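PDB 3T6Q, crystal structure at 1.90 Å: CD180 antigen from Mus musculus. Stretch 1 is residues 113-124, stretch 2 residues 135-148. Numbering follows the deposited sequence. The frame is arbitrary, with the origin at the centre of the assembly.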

# COMPACT_ATOMS: atom_id res chain seq x y z
N ILE A 113 9.62 -6.26 1.19
CA ILE A 113 8.38 -6.15 1.99
C ILE A 113 7.91 -4.68 2.06
O ILE A 113 8.70 -3.76 2.27
CB ILE A 113 8.63 -6.79 3.40
CG1 ILE A 113 8.83 -8.31 3.28
CG2 ILE A 113 7.51 -6.46 4.40
CD1 ILE A 113 9.54 -8.96 4.48
N GLN A 114 6.59 -4.47 1.94
CA GLN A 114 6.02 -3.15 2.15
C GLN A 114 6.85 -2.10 1.39
O GLN A 114 7.35 -1.11 1.96
CB GLN A 114 5.87 -2.76 3.63
CG GLN A 114 4.81 -1.66 3.82
CD GLN A 114 4.63 -1.27 5.29
OE1 GLN A 114 5.55 -0.72 5.89
NE2 GLN A 114 3.45 -1.54 5.85
N THR A 115 6.96 -2.33 0.09
CA THR A 115 7.59 -1.39 -0.84
C THR A 115 6.55 -0.72 -1.74
O THR A 115 6.90 -0.05 -2.73
CB THR A 115 8.64 -2.12 -1.72
OG1 THR A 115 8.02 -3.31 -2.22
CG2 THR A 115 9.86 -2.48 -0.84
N GLY A 116 5.27 -0.96 -1.48
CA GLY A 116 4.21 -0.33 -2.25
C GLY A 116 3.89 -0.96 -3.60
O GLY A 116 3.08 -0.42 -4.36
N ILE A 117 4.51 -2.10 -3.92
CA ILE A 117 4.43 -2.62 -5.28
C ILE A 117 3.12 -3.38 -5.50
O ILE A 117 2.56 -3.97 -4.57
CB ILE A 117 5.64 -3.52 -5.64
CG1 ILE A 117 5.63 -4.80 -4.79
CG2 ILE A 117 6.93 -2.71 -5.44
CD1 ILE A 117 6.60 -5.89 -5.30
N SER A 118 2.62 -3.38 -6.72
CA SER A 118 1.38 -4.11 -6.97
C SER A 118 1.61 -5.32 -7.86
O SER A 118 0.67 -6.06 -8.16
CB SER A 118 0.35 -3.17 -7.57
OG SER A 118 0.88 -2.62 -8.76
N SER A 119 2.85 -5.54 -8.25
CA SER A 119 3.17 -6.57 -9.23
C SER A 119 4.61 -7.02 -9.06
O SER A 119 5.48 -6.19 -8.82
CB SER A 119 3.04 -5.98 -10.64
OG SER A 119 2.91 -7.03 -11.54
N ILE A 120 4.85 -8.33 -9.20
CA ILE A 120 6.18 -8.91 -9.09
C ILE A 120 7.08 -8.36 -10.22
O ILE A 120 8.31 -8.22 -10.04
CB ILE A 120 6.13 -10.48 -9.09
CG1 ILE A 120 5.19 -10.97 -7.95
CG2 ILE A 120 7.55 -11.05 -8.92
CD1 ILE A 120 4.36 -12.25 -8.19
N ASP A 121 6.49 -8.03 -11.37
CA ASP A 121 7.30 -7.46 -12.47
C ASP A 121 7.90 -6.08 -12.16
O ASP A 121 8.71 -5.56 -12.94
CB ASP A 121 6.56 -7.49 -13.82
CG ASP A 121 5.28 -6.65 -13.82
OD1 ASP A 121 4.27 -7.07 -14.45
OD2 ASP A 121 5.28 -5.56 -13.21
N PHE A 122 7.55 -5.49 -11.01
CA PHE A 122 8.26 -4.27 -10.56
C PHE A 122 9.75 -4.58 -10.35
O PHE A 122 10.58 -3.69 -10.42
CB PHE A 122 7.66 -3.77 -9.22
CG PHE A 122 8.20 -2.44 -8.77
CD1 PHE A 122 9.36 -2.37 -7.98
CD2 PHE A 122 7.57 -1.26 -9.14
CE1 PHE A 122 9.86 -1.17 -7.55
CE2 PHE A 122 8.07 -0.05 -8.70
CZ PHE A 122 9.21 0.01 -7.91
N ILE A 123 10.07 -5.83 -10.01
CA ILE A 123 11.43 -6.19 -9.64
C ILE A 123 12.06 -6.95 -10.83
O ILE A 123 11.64 -8.09 -11.13
CB ILE A 123 11.47 -7.07 -8.38
CG1 ILE A 123 10.52 -6.49 -7.29
CG2 ILE A 123 12.90 -7.19 -7.87
CD1 ILE A 123 10.27 -7.45 -6.13
N PRO A 124 13.01 -6.31 -11.54
CA PRO A 124 13.59 -7.01 -12.71
C PRO A 124 14.59 -8.03 -12.22
O PRO A 124 15.67 -7.69 -11.74
CB PRO A 124 14.28 -5.88 -13.51
CG PRO A 124 13.67 -4.60 -13.00
CD PRO A 124 13.34 -4.86 -11.54
N TYR A 135 10.77 -12.36 -0.51
CA TYR A 135 9.76 -11.90 0.45
C TYR A 135 9.06 -10.66 -0.13
O TYR A 135 9.69 -9.64 -0.33
CB TYR A 135 10.45 -11.55 1.78
CG TYR A 135 10.99 -12.78 2.47
CD1 TYR A 135 10.28 -13.38 3.54
CD2 TYR A 135 12.17 -13.38 2.04
CE1 TYR A 135 10.78 -14.53 4.19
CE2 TYR A 135 12.67 -14.52 2.69
CZ TYR A 135 11.97 -15.09 3.74
OH TYR A 135 12.49 -16.23 4.37
N LEU A 136 7.78 -10.79 -0.38
CA LEU A 136 6.99 -9.77 -1.06
C LEU A 136 5.81 -9.33 -0.17
O LEU A 136 4.81 -8.86 -0.67
CB LEU A 136 6.47 -10.40 -2.33
CG LEU A 136 7.60 -10.86 -3.32
CD1 LEU A 136 6.93 -11.47 -4.55
CD2 LEU A 136 8.47 -9.68 -3.75
N GLY A 137 5.93 -9.54 1.14
CA GLY A 137 4.78 -9.26 2.09
C GLY A 137 4.35 -7.79 2.16
O GLY A 137 5.15 -6.89 1.86
N SER A 138 3.10 -7.55 2.58
CA SER A 138 2.62 -6.19 2.94
C SER A 138 2.65 -5.21 1.75
O SER A 138 2.85 -4.00 1.93
CB SER A 138 3.39 -5.61 4.13
OG SER A 138 3.37 -6.54 5.21
N ASN A 139 2.33 -5.74 0.58
CA ASN A 139 2.26 -4.98 -0.67
C ASN A 139 0.85 -4.92 -1.22
O ASN A 139 -0.10 -5.11 -0.44
CB ASN A 139 3.28 -5.56 -1.67
CG ASN A 139 4.70 -5.16 -1.32
OD1 ASN A 139 4.96 -3.99 -0.99
ND2 ASN A 139 5.60 -6.12 -1.35
N HIS A 140 0.67 -4.66 -2.53
CA HIS A 140 -0.66 -4.61 -3.13
C HIS A 140 -0.81 -5.74 -4.14
O HIS A 140 -1.58 -5.66 -5.11
CB HIS A 140 -0.91 -3.28 -3.91
CG HIS A 140 -0.90 -2.02 -3.07
ND1 HIS A 140 -2.00 -1.55 -2.43
CD2 HIS A 140 0.13 -1.11 -2.80
CE1 HIS A 140 -1.68 -0.42 -1.77
NE2 HIS A 140 -0.38 -0.14 -2.00
N ILE A 141 -0.03 -6.79 -3.96
CA ILE A 141 0.07 -7.86 -4.96
C ILE A 141 -1.23 -8.67 -4.93
O ILE A 141 -1.75 -9.01 -3.84
CB ILE A 141 1.29 -8.77 -4.64
CG1 ILE A 141 2.59 -7.98 -4.87
CG2 ILE A 141 1.34 -10.02 -5.52
CD1 ILE A 141 3.86 -8.65 -4.33
N SER A 142 -1.77 -9.01 -6.10
CA SER A 142 -3.01 -9.79 -6.08
C SER A 142 -2.91 -11.10 -6.84
O SER A 142 -3.89 -11.78 -7.00
CB SER A 142 -4.17 -8.98 -6.62
OG SER A 142 -3.85 -8.57 -7.94
N SER A 143 -1.72 -11.46 -7.26
CA SER A 143 -1.52 -12.75 -7.89
C SER A 143 -0.17 -13.30 -7.47
O SER A 143 0.78 -12.54 -7.34
CB SER A 143 -1.52 -12.57 -9.42
OG SER A 143 -1.28 -13.83 -10.04
N ILE A 144 -0.08 -14.62 -7.33
CA ILE A 144 1.22 -15.26 -7.05
C ILE A 144 2.06 -15.56 -8.34
O ILE A 144 3.24 -15.93 -8.24
CB ILE A 144 1.04 -16.55 -6.19
CG1 ILE A 144 0.40 -17.67 -6.99
CG2 ILE A 144 0.07 -16.30 -5.03
CD1 ILE A 144 0.57 -19.03 -6.35
N LYS A 145 1.47 -15.38 -9.51
CA LYS A 145 2.10 -15.79 -10.78
C LYS A 145 3.48 -15.18 -10.92
O LYS A 145 3.66 -13.97 -10.78
CB LYS A 145 1.22 -15.47 -11.98
CG LYS A 145 1.83 -15.97 -13.30
CD LYS A 145 0.81 -16.47 -14.31
CE LYS A 145 -0.35 -15.52 -14.50
NZ LYS A 145 0.02 -14.38 -15.38
N LEU A 146 4.47 -16.02 -11.15
CA LEU A 146 5.83 -15.55 -11.36
C LEU A 146 5.96 -15.10 -12.83
O LEU A 146 5.30 -15.68 -13.71
CB LEU A 146 6.84 -16.63 -10.99
CG LEU A 146 6.79 -16.99 -9.49
CD1 LEU A 146 7.72 -18.15 -9.21
CD2 LEU A 146 7.18 -15.80 -8.60
N PRO A 147 6.76 -14.03 -13.09
CA PRO A 147 6.86 -13.49 -14.44
C PRO A 147 7.65 -14.42 -15.38
O PRO A 147 8.47 -15.20 -14.92
CB PRO A 147 7.62 -12.17 -14.22
CG PRO A 147 8.55 -12.49 -13.09
CD PRO A 147 7.69 -13.35 -12.17
N LYS A 148 7.37 -14.33 -16.69
CA LYS A 148 8.06 -15.14 -17.70
C LYS A 148 9.58 -14.96 -17.59
O LYS A 148 10.07 -13.83 -17.52
CB LYS A 148 7.59 -14.79 -19.12
CG LYS A 148 6.10 -14.52 -19.29
CD LYS A 148 5.77 -13.02 -19.33
CE LYS A 148 5.27 -12.49 -17.98
NZ LYS A 148 3.83 -12.79 -17.76
O HOH W 1 1.25 -2.61 4.08
O HOH W 2 3.09 -1.66 0.50
O HOH W 3 -0.16 -8.77 -8.58
O HOH W 4 -2.31 -6.11 -7.69

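How do the backbones meet? Two hydrogen bonds run in opposite directions: Gln-114 N donates to Gly-137 O at 2.8 Å, and His-140 N donates to Ile-117 O at 2.9 Å, both nearly straight. Close CA-H...O contacts, Ile-113 CA to Gly-137 O and Gln-114 CA to Ser-138 O, each 3.3 Å, lie beside the first.

Which side chain ties the two backbones together? The buried Asn-139 points toward stretch 1, and its OD1 accepts from Thr-115 N at 2.8 Å and, weakly, from Gly-116 N at 3.1 Å. Its ND2 donates weakly to Leu-136 O at 2.9 Å. An amide suits this place because one end accepts while the other donates. Gly-116 has positive phi, which favours glycine.

Which side chains pack? Ile-120, the residue most covered, points toward stretch 2; its CG1 lies 3.9 Å from Leu-136 CD1 and its CG2 4.0 Å from Pro-147 CD. Ile-123 CD1 meets Leu-136 CD2 at 3.7 Å, and Ile-117 CD1 meets Ile-141 CD1 at 4.0 Å. The isoleucines and Leu-136 are buried, and their aliphatic side chains fill this space without leaving polar side-chain groups unsatisfied; Pro-147, partly exposed, adds its ring.

Where does water help? One water accepts from Gln-114 NE2 and donates to Ser-138 O, both at 3.0 Å. Another donates to Ser-118 O at 3.0 Å and His-140 O at 2.7 Å, bridging carbonyls that cannot bond each other.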